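Beta-glucanase (Bacteroides thetaiotaomicron, PDB 6EUG) probably hydrolyses O-glycosyl bonds of arabinogalactan, this chain being its family 43 glycoside hydrolase part, probably a beta-1,3-galactosidase and bound here to glucoimidazole. Local coordinates at residues 124-129 with 139-144. Residues are numbered along the deposited sequence; the frame is centred on the assembly and turned at random.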
loop_
_atom_site.group_PDB
_atom_site.type_symbol
_atom_site.label_atom_id
_atom_site.label_comp_id
_atom_site.label_asym_id
_atom_site.label_seq_id
_atom_site.Cartn_x
_atom_site.Cartn_y
_atom_site.Cartn_z
ATOM N N VAL A 124 3.161 -0.116 14.929
ATOM C CA VAL A 124 3.785 -1.091 14.056
ATOM C C VAL A 124 3.775 -0.552 12.612
ATOM O O VAL A 124 2.695 -0.274 12.052
ATOM C CB VAL A 124 3.037 -2.437 14.129
ATOM C CG1 VAL A 124 3.728 -3.470 13.241
ATOM C CG2 VAL A 124 2.929 -2.908 15.593
ATOM N N MET A 125 4.973 -0.417 12.035
ATOM C CA MET A 125 5.196 -0.001 10.624
ATOM C C MET A 125 5.527 -1.202 9.734
ATOM O O MET A 125 6.414 -2.003 10.061
ATOM C CB MET A 125 6.345 1.007 10.534
ATOM C CG MET A 125 6.504 1.676 9.173
ATOM S SD MET A 125 7.974 2.732 9.064
ATOM C CE MET A 125 7.437 4.191 9.976
ATOM N N TRP A 126 4.799 -1.327 8.614
ATOM C CA TRP A 126 5.160 -2.263 7.558
ATOM C C TRP A 126 5.497 -1.444 6.319
ATOM O O TRP A 126 4.936 -0.353 6.107
ATOM C CB TRP A 126 4.010 -3.254 7.246
ATOM C CG TRP A 126 3.838 -4.366 8.301
ATOM C CD1 TRP A 126 3.139 -4.287 9.458
ATOM C CD2 TRP A 126 4.350 -5.710 8.238
ATOM N NE1 TRP A 126 3.187 -5.476 10.129
ATOM C CE2 TRP A 126 3.887 -6.386 9.390
ATOM C CE3 TRP A 126 5.127 -6.413 7.314
ATOM C CZ2 TRP A 126 4.228 -7.714 9.675
ATOM C CZ3 TRP A 126 5.454 -7.738 7.583
ATOM C CH2 TRP A 126 4.995 -8.376 8.764
ATOM N N LEU A 127 6.417 -1.959 5.508
ATOM C CA LEU A 127 6.813 -1.279 4.268
ATOM C C LEU A 127 7.328 -2.284 3.232
ATOM O O LEU A 127 7.692 -3.401 3.590
ATOM C CB LEU A 127 7.839 -0.187 4.582
ATOM C CG LEU A 127 9.139 -0.710 5.199
ATOM C CD1 LEU A 127 10.321 0.017 4.597
ATOM C CD2 LEU A 127 9.176 -0.601 6.719
ATOM N N HIS A 128 7.380 -1.856 1.962
ATOM C CA HIS A 128 8.010 -2.598 0.861
ATOM C C HIS A 128 9.505 -2.343 0.892
ATOM O O HIS A 128 9.918 -1.213 0.846
ATOM C CB HIS A 128 7.375 -2.102 -0.456
ATOM C CG HIS A 128 7.990 -2.643 -1.723
ATOM N ND1 HIS A 128 7.742 -2.060 -2.953
ATOM C CD2 HIS A 128 8.822 -3.691 -1.962
ATOM C CE1 HIS A 128 8.424 -2.707 -3.884
ATOM N NE2 HIS A 128 9.080 -3.706 -3.313
ATOM N N LEU A 129 10.294 -3.423 1.020
ATOM C CA LEU A 129 11.751 -3.373 1.022
ATOM C C LEU A 129 12.342 -4.126 -0.176
ATOM O O LEU A 129 11.925 -5.244 -0.465
ATOM C CB LEU A 129 12.310 -4.006 2.313
ATOM C CG LEU A 129 13.849 -4.052 2.465
ATOM C CD1 LEU A 129 14.449 -2.655 2.590
ATOM C CD2 LEU A 129 14.225 -4.882 3.681
ATOM N N ALA A 139 11.601 -8.492 -3.484
ATOM C CA ALA A 139 10.164 -8.387 -3.278
ATOM C C ALA A 139 9.746 -8.740 -1.861
ATOM O O ALA A 139 8.958 -9.677 -1.653
ATOM C CB ALA A 139 9.408 -9.231 -4.322
ATOM N N ARG A 140 10.289 -7.986 -0.890
ATOM C CA ARG A 140 10.035 -8.239 0.529
ATOM C C ARG A 140 9.100 -7.212 1.210
ATOM O O ARG A 140 8.935 -6.051 0.747
ATOM C CB ARG A 140 11.349 -8.243 1.304
ATOM C CG ARG A 140 12.347 -9.350 0.946
ATOM C CD ARG A 140 13.546 -9.343 1.894
ATOM N NE ARG A 140 14.431 -10.484 1.646
ATOM C CZ ARG A 140 15.394 -10.894 2.460
ATOM N NH1 ARG A 140 15.605 -10.309 3.632
ATOM N NH2 ARG A 140 16.158 -11.916 2.102
ATOM N N ALA A 141 8.477 -7.674 2.301
ATOM C CA ALA A 141 7.869 -6.778 3.274
ATOM C C ALA A 141 8.758 -6.736 4.503
ATOM O O ALA A 141 9.300 -7.757 4.912
ATOM C CB ALA A 141 6.468 -7.218 3.659
ATOM N N ALA A 142 8.874 -5.557 5.081
ATOM C CA ALA A 142 9.620 -5.356 6.345
ATOM C C ALA A 142 8.721 -4.825 7.464
ATOM O O ALA A 142 7.779 -4.097 7.186
ATOM C CB ALA A 142 10.765 -4.406 6.110
ATOM N N VAL A 143 9.095 -5.101 8.725
ATOM C CA VAL A 143 8.323 -4.652 9.883
ATOM C C VAL A 143 9.262 -4.014 10.933
ATOM O O VAL A 143 10.396 -4.456 11.141
ATOM C CB VAL A 143 7.460 -5.793 10.482
ATOM C CG1 VAL A 143 8.284 -6.881 11.115
ATOM C CG2 VAL A 143 6.463 -5.270 11.513
ATOM N N ALA A 144 8.776 -2.919 11.511
ATOM C CA ALA A 144 9.473 -2.161 12.546
ATOM C C ALA A 144 8.468 -1.672 13.631
ATOM O O ALA A 144 7.272 -1.639 13.372
ATOM C CB ALA A 144 10.213 -0.987 11.905
#
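Met125 and Ala144, Leu127 and Ala142, and Leu129 and Arg140 form three hydrogen-bonded pairs of an antiparallel hairpin, each closed by two backbone bonds. The ladder is not uniform: Ala142 N meets Leu127 O at 2.9 Å, nearly in line with its C=O, whereas Leu129 N approaches Arg140 O from above the carbonyl plane. Between these pairs, CA-H...O contacts from residues such as Trp126, Val143 and Ala141 add to the ladder, the shortest from Trp126 CA to Ala142 O at 3.2 Å.

Apolar packing differs on the two faces. On the face of Trp126, the indole lies alongside Val143, whose CB stands 3.6 Å from the centroid of the six-membered ring, nearly on its normal, in a CH-pi contact. Val143 CG2, anti to the backbone N, lies over the same indole face, offset toward the rim, 3.5 Å from Trp126 CE2, and also meets Val124 CG1. Ala141 CB touches the indole at its edge. On the reverse face, Ala142 CB packs 4.1 Å from both Leu127 CG and Leu129 CB.

The polar ends are held from outside the two segments: Trp126 NE1 bonds to Tyr246 O, and His128 NE2, on a side chain close to the bound glucoimidazole, to Glu130 OE2. The hairpin supplies the two central strands of a four-stranded blade of the GH43 five-bladed beta-propeller, flanked by strands 108-117 and 154-159, while Leu93 of strand 87-94 packs against Met125, Leu127 and Ala144.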